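Local coordinates for ferric iron-binding protein HitA (Pseudomonas aeruginosa PAO1, PDB 6IWF), which binds ferric iron and probably serves as the solute-binding protein that hands the metal to a bacterial uptake system, at residues S171-T174 against T178-K181; F134-V137 against A142-E145; K21-K26 against A241-A246; G253-L258 against K268-D273; P64-A69 against L292-E297. All coordinates share one frame; numbering follows the deposited sequence.

Contact 1: residues S171-T174 against T178-K181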
# COMPACT_ATOMS: atom_id res chain seq x y z
N SER A 171 17.28 1.79 12.48
CA SER A 171 17.29 0.39 12.85
C SER A 171 16.51 -0.39 11.80
O SER A 171 15.34 -0.11 11.55
CB SER A 171 16.70 0.18 14.24
OG SER A 171 17.47 0.87 15.21
N ILE A 172 17.17 -1.37 11.18
CA ILE A 172 16.56 -2.07 10.06
C ILE A 172 15.75 -3.24 10.57
O ILE A 172 16.26 -4.10 11.31
CB ILE A 172 17.61 -2.51 9.03
CG1 ILE A 172 18.21 -1.29 8.34
CG2 ILE A 172 16.98 -3.44 8.02
CD1 ILE A 172 19.37 -1.62 7.41
N TYR A 173 14.48 -3.28 10.20
CA TYR A 173 13.59 -4.40 10.42
C TYR A 173 13.26 -5.04 9.08
O TYR A 173 13.24 -4.37 8.04
CB TYR A 173 12.29 -3.96 11.12
CG TYR A 173 12.54 -3.63 12.57
CD1 TYR A 173 13.03 -2.39 12.94
CD2 TYR A 173 12.35 -4.58 13.56
CE1 TYR A 173 13.30 -2.09 14.26
CE2 TYR A 173 12.62 -4.30 14.88
CZ TYR A 173 13.08 -3.05 15.22
OH TYR A 173 13.35 -2.78 16.55
N THR A 174 13.04 -6.35 9.08
CA THR A 174 12.71 -7.02 7.84
C THR A 174 11.21 -7.20 7.65
O THR A 174 10.79 -7.68 6.60
CB THR A 174 13.42 -8.38 7.75
OG1 THR A 174 13.03 -9.20 8.86
CG2 THR A 174 14.94 -8.20 7.81
N THR A 178 6.88 -6.89 12.83
CA THR A 178 7.98 -6.91 13.80
C THR A 178 8.36 -5.51 14.27
O THR A 178 8.57 -5.29 15.47
CB THR A 178 9.19 -7.61 13.19
OG1 THR A 178 8.79 -8.92 12.72
CG2 THR A 178 10.29 -7.75 14.21
N ALA A 179 8.47 -4.56 13.35
CA ALA A 179 8.79 -3.18 13.73
C ALA A 179 7.69 -2.57 14.60
O ALA A 179 7.98 -1.85 15.57
CB ALA A 179 9.00 -2.33 12.47
N MET A 180 6.43 -2.84 14.28
CA MET A 180 5.32 -2.30 15.06
C MET A 180 5.28 -2.91 16.45
O MET A 180 5.09 -2.21 17.44
CB MET A 180 3.99 -2.53 14.33
CG MET A 180 2.74 -2.05 15.06
SD MET A 180 2.58 -0.24 15.09
CE MET A 180 3.01 0.12 16.80
N LYS A 181 5.48 -4.23 16.54
CA LYS A 181 5.53 -4.82 17.87
C LYS A 181 6.75 -4.34 18.64
O LYS A 181 6.69 -4.24 19.87
CB LYS A 181 5.50 -6.35 17.76
CG LYS A 181 4.13 -6.89 17.35
CD LYS A 181 4.16 -8.40 17.12
CE LYS A 181 2.77 -8.99 16.82
NZ LYS A 181 2.80 -10.49 16.69

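Contact 2: residues F134-V137 against A142-E145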
# COMPACT_ATOMS: atom_id res chain seq x y z
N PHE A 134 14.74 4.82 15.88
CA PHE A 134 13.63 4.52 15.00
C PHE A 134 13.92 3.31 14.13
O PHE A 134 15.06 3.05 13.75
CB PHE A 134 13.24 5.70 14.09
CG PHE A 134 14.26 6.06 13.05
CD1 PHE A 134 15.37 6.83 13.39
CD2 PHE A 134 14.09 5.69 11.72
CE1 PHE A 134 16.30 7.20 12.42
CE2 PHE A 134 15.02 6.04 10.75
CZ PHE A 134 16.13 6.81 11.11
N GLY A 135 12.85 2.59 13.83
CA GLY A 135 12.90 1.44 12.96
C GLY A 135 12.28 1.77 11.62
O GLY A 135 11.41 2.64 11.51
N PHE A 136 12.74 1.06 10.59
CA PHE A 136 12.10 1.11 9.29
C PHE A 136 12.36 -0.21 8.58
O PHE A 136 13.22 -0.99 8.99
CB PHE A 136 12.57 2.32 8.46
CG PHE A 136 14.01 2.24 7.97
CD1 PHE A 136 15.07 2.21 8.85
CD2 PHE A 136 14.28 2.29 6.61
CE1 PHE A 136 16.39 2.18 8.40
CE2 PHE A 136 15.60 2.27 6.14
CZ PHE A 136 16.65 2.22 7.03
N VAL A 137 11.61 -0.44 7.50
CA VAL A 137 11.65 -1.68 6.74
C VAL A 137 12.04 -1.36 5.30
O VAL A 137 11.16 -1.15 4.44
CB VAL A 137 10.29 -2.41 6.78
CG1 VAL A 137 10.40 -3.76 6.06
CG2 VAL A 137 9.81 -2.58 8.23
N ALA A 142 6.19 -0.55 0.38
CA ALA A 142 5.73 0.71 0.94
C ALA A 142 6.88 1.68 1.16
O ALA A 142 6.75 2.87 0.89
CB ALA A 142 5.01 0.47 2.27
N PHE A 143 8.01 1.20 1.70
CA PHE A 143 9.14 2.09 1.87
C PHE A 143 9.71 2.52 0.51
O PHE A 143 10.19 3.65 0.37
CB PHE A 143 10.23 1.45 2.73
CG PHE A 143 11.35 2.38 3.06
CD1 PHE A 143 11.18 3.37 4.02
CD2 PHE A 143 12.55 2.33 2.35
CE1 PHE A 143 12.21 4.27 4.31
CE2 PHE A 143 13.57 3.22 2.63
CZ PHE A 143 13.39 4.20 3.61
N LEU A 144 9.68 1.64 -0.49
CA LEU A 144 10.10 2.04 -1.83
C LEU A 144 9.30 3.24 -2.31
O LEU A 144 9.87 4.19 -2.86
CB LEU A 144 9.93 0.87 -2.80
CG LEU A 144 10.27 1.20 -4.25
CD1 LEU A 144 11.74 1.49 -4.39
CD2 LEU A 144 9.86 0.02 -5.13
N GLU A 145 7.99 3.22 -2.10
CA GLU A 145 7.17 4.37 -2.50
C GLU A 145 7.53 5.61 -1.68
O GLU A 145 7.54 6.72 -2.21
CB GLU A 145 5.69 4.05 -2.36
CG GLU A 145 5.11 3.51 -3.65
CD GLU A 145 3.81 2.79 -3.46
OE1 GLU A 145 2.75 3.29 -3.93
OE2 GLU A 145 3.84 1.71 -2.83

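Contact 3: residues K21-K26 against A241-A246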
# COMPACT_ATOMS: atom_id res chain seq x y z
N LYS A 21 -14.42 -14.69 -0.89
CA LYS A 21 -15.58 -15.35 -0.29
C LYS A 21 -16.86 -14.57 -0.60
O LYS A 21 -17.87 -15.15 -1.00
CB LYS A 21 -15.39 -15.49 1.22
CG LYS A 21 -16.50 -16.30 1.92
CD LYS A 21 -16.85 -17.56 1.14
CE LYS A 21 -17.34 -18.68 2.06
NZ LYS A 21 -18.21 -19.66 1.35
N ALA A 22 -16.81 -13.24 -0.44
CA ALA A 22 -17.99 -12.42 -0.69
C ALA A 22 -18.45 -12.53 -2.14
O ALA A 22 -19.65 -12.65 -2.41
CB ALA A 22 -17.72 -10.96 -0.32
N PHE A 23 -17.51 -12.49 -3.09
CA PHE A 23 -17.89 -12.63 -4.50
C PHE A 23 -18.47 -14.00 -4.79
O PHE A 23 -19.46 -14.12 -5.52
CB PHE A 23 -16.67 -12.38 -5.39
CG PHE A 23 -16.98 -12.36 -6.86
CD1 PHE A 23 -17.58 -11.25 -7.43
CD2 PHE A 23 -16.64 -13.43 -7.67
CE1 PHE A 23 -17.85 -11.21 -8.78
CE2 PHE A 23 -16.90 -13.40 -9.02
CZ PHE A 23 -17.51 -12.30 -9.58
N GLN A 24 -17.85 -15.05 -4.23
CA GLN A 24 -18.29 -16.43 -4.47
C GLN A 24 -19.69 -16.67 -3.93
O GLN A 24 -20.50 -17.36 -4.56
CB GLN A 24 -17.27 -17.38 -3.84
CG GLN A 24 -17.58 -18.86 -3.92
CD GLN A 24 -16.38 -19.71 -3.50
OE1 GLN A 24 -15.32 -19.67 -4.13
NE2 GLN A 24 -16.54 -20.45 -2.40
N ASP A 25 -20.00 -16.11 -2.75
CA ASP A 25 -21.34 -16.24 -2.19
C ASP A 25 -22.37 -15.47 -3.01
O ASP A 25 -23.51 -15.93 -3.17
CB ASP A 25 -21.34 -15.77 -0.73
CG ASP A 25 -20.42 -16.60 0.15
OD1 ASP A 25 -19.78 -17.54 -0.36
OD2 ASP A 25 -20.34 -16.30 1.36
N LYS A 26 -21.99 -14.31 -3.54
CA LYS A 26 -22.94 -13.46 -4.25
C LYS A 26 -23.26 -14.01 -5.64
O LYS A 26 -24.41 -13.93 -6.09
CB LYS A 26 -22.39 -12.04 -4.37
CG LYS A 26 -23.33 -11.06 -5.03
CD LYS A 26 -23.96 -10.15 -3.99
CE LYS A 26 -25.26 -9.54 -4.48
NZ LYS A 26 -25.91 -8.71 -3.41
N ALA A 241 -14.25 -11.64 -14.89
CA ALA A 241 -13.17 -10.88 -14.27
C ALA A 241 -13.56 -9.42 -14.09
O ALA A 241 -13.30 -8.82 -13.04
CB ALA A 241 -11.90 -11.00 -15.11
N GLN A 242 -14.18 -8.81 -15.11
CA GLN A 242 -14.66 -7.45 -14.97
C GLN A 242 -15.69 -7.35 -13.86
O GLN A 242 -15.72 -6.38 -13.09
CB GLN A 242 -15.26 -6.94 -16.28
CG GLN A 242 -14.26 -6.85 -17.42
CD GLN A 242 -13.50 -5.53 -17.45
OE1 GLN A 242 -13.85 -4.56 -16.76
NE2 GLN A 242 -12.45 -5.48 -18.26
N GLN A 243 -16.56 -8.36 -13.75
CA GLN A 243 -17.54 -8.39 -12.67
C GLN A 243 -16.85 -8.41 -11.31
O GLN A 243 -17.31 -7.75 -10.36
CB GLN A 243 -18.43 -9.62 -12.84
CG GLN A 243 -19.59 -9.71 -11.90
CD GLN A 243 -20.48 -10.87 -12.28
OE1 GLN A 243 -20.44 -11.36 -13.41
NE2 GLN A 243 -21.30 -11.34 -11.33
N PHE A 244 -15.77 -9.17 -11.19
CA PHE A 244 -15.06 -9.27 -9.92
C PHE A 244 -14.48 -7.93 -9.50
O PHE A 244 -14.63 -7.52 -8.35
CB PHE A 244 -13.97 -10.33 -10.01
CG PHE A 244 -13.28 -10.57 -8.71
CD1 PHE A 244 -12.18 -9.80 -8.33
CD2 PHE A 244 -13.74 -11.54 -7.83
CE1 PHE A 244 -11.55 -10.00 -7.11
CE2 PHE A 244 -13.12 -11.75 -6.61
CZ PHE A 244 -12.02 -10.98 -6.26
N VAL A 245 -13.79 -7.24 -10.42
CA VAL A 245 -13.17 -5.97 -10.04
C VAL A 245 -14.25 -4.94 -9.71
O VAL A 245 -14.12 -4.18 -8.75
CB VAL A 245 -12.22 -5.46 -11.15
CG1 VAL A 245 -11.73 -4.07 -10.81
CG2 VAL A 245 -11.02 -6.39 -11.26
N ALA A 246 -15.35 -4.94 -10.46
CA ALA A 246 -16.47 -4.07 -10.13
C ALA A 246 -17.01 -4.38 -8.73
O ALA A 246 -17.36 -3.46 -7.98
CB ALA A 246 -17.57 -4.21 -11.18

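Contact 4: residues G253-L258 against K268-D273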
# COMPACT_ATOMS: atom_id res chain seq x y z
N GLY A 253 -18.45 -5.13 -1.41
CA GLY A 253 -17.06 -5.54 -1.56
C GLY A 253 -16.11 -4.67 -0.75
O GLY A 253 -15.23 -5.17 -0.04
N GLN A 254 -16.29 -3.35 -0.82
CA GLN A 254 -15.46 -2.46 -0.01
C GLN A 254 -15.58 -2.80 1.47
O GLN A 254 -14.59 -2.79 2.21
CB GLN A 254 -15.85 -1.01 -0.27
CG GLN A 254 -15.55 -0.54 -1.68
CD GLN A 254 -14.15 -0.00 -1.82
OE1 GLN A 254 -13.89 1.15 -1.49
NE2 GLN A 254 -13.23 -0.83 -2.32
N LYS A 255 -16.80 -3.12 1.93
CA LYS A 255 -16.95 -3.44 3.35
C LYS A 255 -16.22 -4.73 3.70
O LYS A 255 -15.57 -4.81 4.74
CB LYS A 255 -18.43 -3.52 3.71
CG LYS A 255 -19.12 -2.17 3.67
CD LYS A 255 -20.35 -2.11 4.56
CE LYS A 255 -20.61 -0.69 5.03
NZ LYS A 255 -19.54 -0.22 5.97
N ALA A 256 -16.29 -5.74 2.82
CA ALA A 256 -15.55 -6.98 3.06
C ALA A 256 -14.05 -6.71 3.14
O ALA A 256 -13.36 -7.24 4.02
CB ALA A 256 -15.85 -7.99 1.95
N ILE A 257 -13.53 -5.89 2.23
CA ILE A 257 -12.11 -5.58 2.23
C ILE A 257 -11.73 -4.81 3.49
O ILE A 257 -10.75 -5.13 4.16
CB ILE A 257 -11.75 -4.80 0.95
CG1 ILE A 257 -11.83 -5.74 -0.27
CG2 ILE A 257 -10.37 -4.18 1.05
CD1 ILE A 257 -11.85 -5.00 -1.60
N LEU A 258 -12.52 -3.79 3.83
CA LEU A 258 -12.21 -2.95 4.99
C LEU A 258 -12.37 -3.70 6.31
O LEU A 258 -11.78 -3.29 7.31
CB LEU A 258 -13.09 -1.70 4.96
CG LEU A 258 -12.72 -0.80 3.77
CD1 LEU A 258 -13.61 0.44 3.70
CD2 LEU A 258 -11.24 -0.42 3.85
N LYS A 268 -16.26 6.12 -4.40
CA LYS A 268 -16.73 7.48 -4.13
C LYS A 268 -17.94 7.45 -3.21
O LYS A 268 -18.82 6.60 -3.35
CB LYS A 268 -17.08 8.18 -5.44
CG LYS A 268 -15.88 8.62 -6.24
CD LYS A 268 -16.27 9.64 -7.29
CE LYS A 268 -16.53 8.98 -8.62
NZ LYS A 268 -16.01 9.80 -9.75
N GLY A 269 -17.96 8.38 -2.26
CA GLY A 269 -19.07 8.52 -1.34
C GLY A 269 -19.05 7.58 -0.16
O GLY A 269 -19.97 7.62 0.67
N MET A 270 -18.04 6.73 -0.06
CA MET A 270 -17.90 5.81 1.06
C MET A 270 -16.94 6.38 2.09
O MET A 270 -15.89 6.94 1.75
CB MET A 270 -17.40 4.46 0.56
CG MET A 270 -17.46 3.38 1.59
SD MET A 270 -17.78 1.82 0.79
CE MET A 270 -18.41 0.88 2.17
N GLN A 271 -17.31 6.26 3.36
CA GLN A 271 -16.48 6.74 4.45
C GLN A 271 -15.69 5.57 5.04
O GLN A 271 -16.14 4.42 5.00
CB GLN A 271 -17.31 7.41 5.55
CG GLN A 271 -18.30 8.46 5.03
CD GLN A 271 -17.62 9.73 4.56
OE1 GLN A 271 -16.97 10.43 5.33
NE2 GLN A 271 -17.77 10.03 3.27
N ALA A 272 -14.52 5.88 5.56
CA ALA A 272 -13.74 4.88 6.25
C ALA A 272 -14.30 4.63 7.66
O ALA A 272 -15.21 5.32 8.13
CB ALA A 272 -12.27 5.31 6.34
N ASP A 273 -13.75 3.61 8.31
CA ASP A 273 -13.91 3.39 9.74
C ASP A 273 -13.74 4.72 10.46
O ASP A 273 -12.72 5.39 10.28
CB ASP A 273 -12.87 2.39 10.25
CG ASP A 273 -13.07 1.99 11.70
OD1 ASP A 273 -13.53 2.81 12.53
OD2 ASP A 273 -12.75 0.82 12.03

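Contact 5: residues P64-A69 against L292-E297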
# COMPACT_ATOMS: atom_id res chain seq x y z
N PRO A 64 3.59 -2.11 -9.35
CA PRO A 64 3.42 -3.29 -10.23
C PRO A 64 2.32 -3.14 -11.26
O PRO A 64 2.42 -3.70 -12.36
CB PRO A 64 3.11 -4.43 -9.25
CG PRO A 64 3.57 -3.94 -7.93
CD PRO A 64 3.37 -2.47 -7.94
N LEU A 65 1.24 -2.42 -10.92
CA LEU A 65 0.16 -2.24 -11.89
C LEU A 65 0.58 -1.29 -12.99
O LEU A 65 0.26 -1.50 -14.17
CB LEU A 65 -1.10 -1.72 -11.20
CG LEU A 65 -1.67 -2.60 -10.09
CD1 LEU A 65 -2.79 -1.85 -9.36
CD2 LEU A 65 -2.17 -3.90 -10.69
N ILE A 66 1.30 -0.22 -12.63
CA ILE A 66 1.79 0.71 -13.64
C ILE A 66 2.75 -0.02 -14.57
O ILE A 66 2.72 0.18 -15.79
CB ILE A 66 2.43 1.94 -12.97
CG1 ILE A 66 1.33 2.78 -12.29
CG2 ILE A 66 3.19 2.79 -14.00
CD1 ILE A 66 1.86 3.82 -11.36
N ARG A 67 3.57 -0.92 -14.01
CA ARG A 67 4.49 -1.73 -14.81
C ARG A 67 3.74 -2.62 -15.79
O ARG A 67 4.01 -2.60 -17.00
CB ARG A 67 5.39 -2.58 -13.89
CG ARG A 67 6.27 -3.63 -14.61
CD ARG A 67 6.78 -4.72 -13.64
NE ARG A 67 7.51 -5.78 -14.35
CZ ARG A 67 7.84 -6.95 -13.81
NH1 ARG A 67 7.51 -7.24 -12.56
NH2 ARG A 67 8.50 -7.85 -14.53
N LEU A 68 2.77 -3.39 -15.29
CA LEU A 68 2.01 -4.31 -16.14
C LEU A 68 1.16 -3.55 -17.15
O LEU A 68 0.93 -4.04 -18.28
CB LEU A 68 1.13 -5.21 -15.28
CG LEU A 68 1.87 -6.23 -14.41
CD1 LEU A 68 0.86 -7.14 -13.76
CD2 LEU A 68 2.83 -7.05 -15.22
N ALA A 69 0.62 -2.39 -16.76
CA ALA A 69 -0.16 -1.59 -17.70
C ALA A 69 0.71 -1.10 -18.84
O ALA A 69 0.30 -1.13 -20.01
CB ALA A 69 -0.79 -0.40 -16.98
N LEU A 292 4.26 8.74 -8.72
CA LEU A 292 5.25 7.79 -8.21
C LEU A 292 5.67 6.77 -9.26
O LEU A 292 6.81 6.29 -9.24
CB LEU A 292 4.70 7.07 -6.98
CG LEU A 292 4.12 7.94 -5.86
CD1 LEU A 292 3.35 7.10 -4.83
CD2 LEU A 292 5.25 8.69 -5.18
N GLY A 293 4.76 6.42 -10.18
CA GLY A 293 5.12 5.53 -11.27
C GLY A 293 5.58 4.18 -10.78
O GLY A 293 5.07 3.63 -9.80
N GLU A 294 6.57 3.61 -11.49
CA GLU A 294 7.14 2.33 -11.09
C GLU A 294 8.19 2.47 -10.00
O GLU A 294 8.75 1.46 -9.55
CB GLU A 294 7.75 1.62 -12.32
CG GLU A 294 6.67 1.20 -13.34
CD GLU A 294 7.25 0.66 -14.65
OE1 GLU A 294 6.84 1.15 -15.73
OE2 GLU A 294 8.09 -0.26 -14.59
N ALA A 295 8.45 3.70 -9.55
CA ALA A 295 9.45 3.96 -8.51
C ALA A 295 10.83 3.44 -8.90
O ALA A 295 11.59 2.96 -8.05
CB ALA A 295 9.01 3.36 -7.16
N SER A 296 11.17 3.55 -10.19
CA SER A 296 12.43 2.98 -10.68
C SER A 296 13.65 3.73 -10.12
O SER A 296 14.65 3.10 -9.76
CB SER A 296 12.45 3.00 -12.20
OG SER A 296 11.47 2.11 -12.71
N GLU A 297 13.58 5.06 -10.07
CA GLU A 297 14.70 5.82 -9.53
C GLU A 297 14.89 5.52 -8.05
O GLU A 297 16.02 5.42 -7.55
CB GLU A 297 14.47 7.32 -9.77
CG GLU A 297 15.71 8.20 -9.71
CD GLU A 297 15.41 9.63 -10.16
OE1 GLU A 297 16.23 10.53 -9.88
OE2 GLU A 297 14.35 9.86 -10.78

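Contact 1: residues S171-T174 against T178-K181
With CG of Y173 anti to its own carbonyl carbon (chi1 -73°) and the ring turned to chi2 82°, the phenol ring of Y173 presents one face to A179. The backbone carbon A179 CA lies 4.0 Å from the ring centroid, only 19° off the ring normal, which makes a CH-pi contact displaced toward the CD2 side of the rim. The methyl group of A179 covers the root of the ring on the same face, with A179 CB 3.8 Å from Y173 CG. T178 comes from another direction: its CG2, anti to the backbone N, meets the ring edge near its plane, T178 CG2 lying 3.8 Å from Y173 CD2. Face and edge of one aromatic ring are thus both held by a single turn of helix 176-184, without any hydrogen bond between the two segments. The helix backbone comes close at A179, its CA 6.0 Å from Y173 CA. V188 also touches Y173, whose backbone pairs with F136 in the neighbouring strand. This is a local beta-alpha connection in which helix 176-184 folds back on Y173, just past strand 171-172, within a lobe of the periplasmic-binding-protein fold.

Contact 2: residues F134-V137 against A142-E145
This is a buried, largely apolar contact between the end of strand 134-136 and the first turn of helix 141-154, carried by F136 and F143 with the carbonyl of V137 beside them. The two rings meet obliquely, neither stacked nor edge-to-face: their centroids are 5.2 Å apart and their planes are inclined at 53°. One corner of the F136 ring does the touching, since F136 CD2 lies over a face of F143, displaced toward the rim, and is 3.7 Å from F143 CZ. The neighbouring F136 CE2 follows at 3.9 Å from F143 CZ. F143 has its CG anti to the backbone N (chi1 -174°), which carries the ring back from the helix toward the strand, while F136 holds CG between its backbone N and carbonyl carbon (chi1 70°), a torsion that lifts the ring off the sheet toward F143. At the root of F143 the chain comes close as well, V137 O lying 3.2 Å from F143 CB. That oxygen is not left to the carbon alone: it is hydrogen-bonded to the hydroxyl of S140, which also bonds to the backbone N of F143, so one serine ties the strand end to the helix start. L166 of helix 156-169 touches both rings, and L163 and E302 add to the surroundings of F143. The arrangement is a tight strand-turn-helix unit, a beta-alpha step of the periplasmic-binding-protein fold in which aromatic side chains fill the layer between sheet and helices.

Contact 3: residues K21-K26 against A241-A246
Aromatic packing between F23 and F244 dominates this meeting of two helices far apart in sequence. The pair is T-shaped: the edge of F244 points at the face of F23, with centroids 4.9 Å apart and planes at 70°. The leading atom is F244 CD2, which sits above the F23 ring toward its rim, 3.5 Å from F23 CD2. F23, its CG anti to the backbone N (chi1 -174°), reaches over to the other helix and turns one ring face to CB and CD2 of F244. A CH-pi contact adds to the pair, because F244 CB stands 4.2 Å from the F23 centroid and 17° off the ring normal. The F23 face thus receives both the root and the edge of the same residue.

Aliphatic contact comes from Q243, whose extended chain passes the edge of F23 in its plane, Q243 CG being 3.9 Å from F23 CE1. A salt bridge within helix 13-27, K21 NZ to D25 OD1 at 3.1 Å, lies off the interface; D25 OD1 receives it on its syn lone pair. V31 of strand 30-35 touches both phenylalanines, and V56 of strand 56-59 touches F244. Two helices thus pack against each other and against the parallel strands beneath them, the layered alpha/beta arrangement of a periplasmic-binding-protein lobe.

Contact 4: residues G253-L258 against K268-D273
M270 reaches across to Q254 and K255 and carries the direct contact, its sulfur and methyl doing the touching. With CG anti to the backbone N (chi1 -170°) the methionine stretches toward the helix. On the buried, well-held side M270 SD lies against the root of Q254, 3.6 Å from Q254 CB and 4.1 Å from Q254 CG. The polar end of Q254 turns from the sulfur by a bend at chi2 (-88°): its NE2 bonds to the carbonyls of M248 and I99, and its OE1 to the backbone N of R267, so the amide is firmly held while its CB serves the methionine.

The solvent side belongs to K255. Its CG still meets the methyl tightly, K255 CG 3.5 Å from M270 CE, but the rest of the chain passes more loosely, K255 CE 3.9 Å from M270 CE; the bend at chi4 (-68°) turns only NZ. No hydrogen bond crosses between the segments. P265 of strand 264-265 touches Q254, L258 and M270 alike, while I257 packs on strand 97-108 and on helix 13-27. M270 thus bridges from the irregular chain after strand 264-265 to helix 251-258, with P265 against both.

Contact 5: residues P64-A69 against L292-E297
I66 lays its CD1 methyl over the backbone of G293, 3.6 Å from G293 O and 3.7 Å from G293 CA. Its other branch, CG2, meets the aliphatic part of E294, I66 CG2 lying 3.9 Å from E294 CG, so the two arms of one isoleucine span neighbouring residues of the turn. The CG1 branch is anti to the carbonyl carbon (chi1 -69°), which turns its end toward the glycine.

E294 runs extended past the helix surface, its carboxylate resting against the root of R67: E294 OE2 is 3.6 Å from R67 CB, and E294 CD is 3.7 Å from R67 CA. The two side chains cross at about a right angle, and the arginine leads away from the contact toward helix 38-48, where its NH1 bonds weakly to S43. The opposite charges are near but not paired, R67 NE and E294 OE2 being 5.6 Å apart; any attraction between them is probably weak.

The shape of the loop comes from a type II' beta turn from L292 to A295, closed by A295 N to L292 O at 3.1 Å, with G293 at positive phi just after helix 289-292. A295 occupies the N-cap position of helix 296-305. The arrangement is a type II' turn linking the short helix 289-292 to helix 296-305, packed on helix 63-70.

Overall arrangement
Contacts 1 and 2 adjoin, with centres 9 Å apart, because their strands are parallel neighbours in the sheet: S171 N lies 2.8 Å from F134 O, a probable hydrogen bond. Contact 2 also touches contact 5, L144 CG being 3.8 Å from A295 CB. Contacts 3 and 4, on successive helices, form a second group with centres 15 Å apart, meeting at A22 and A256; contact 3 lies across the chain's centre from contacts 1 and 2. The residues that bind iron, which is absent from this model, lie nearest the first group: the side chains of A179 and V137 are each about 8 Å from that of Y197, and the side chain of V137 is about 10 Å from that of E60.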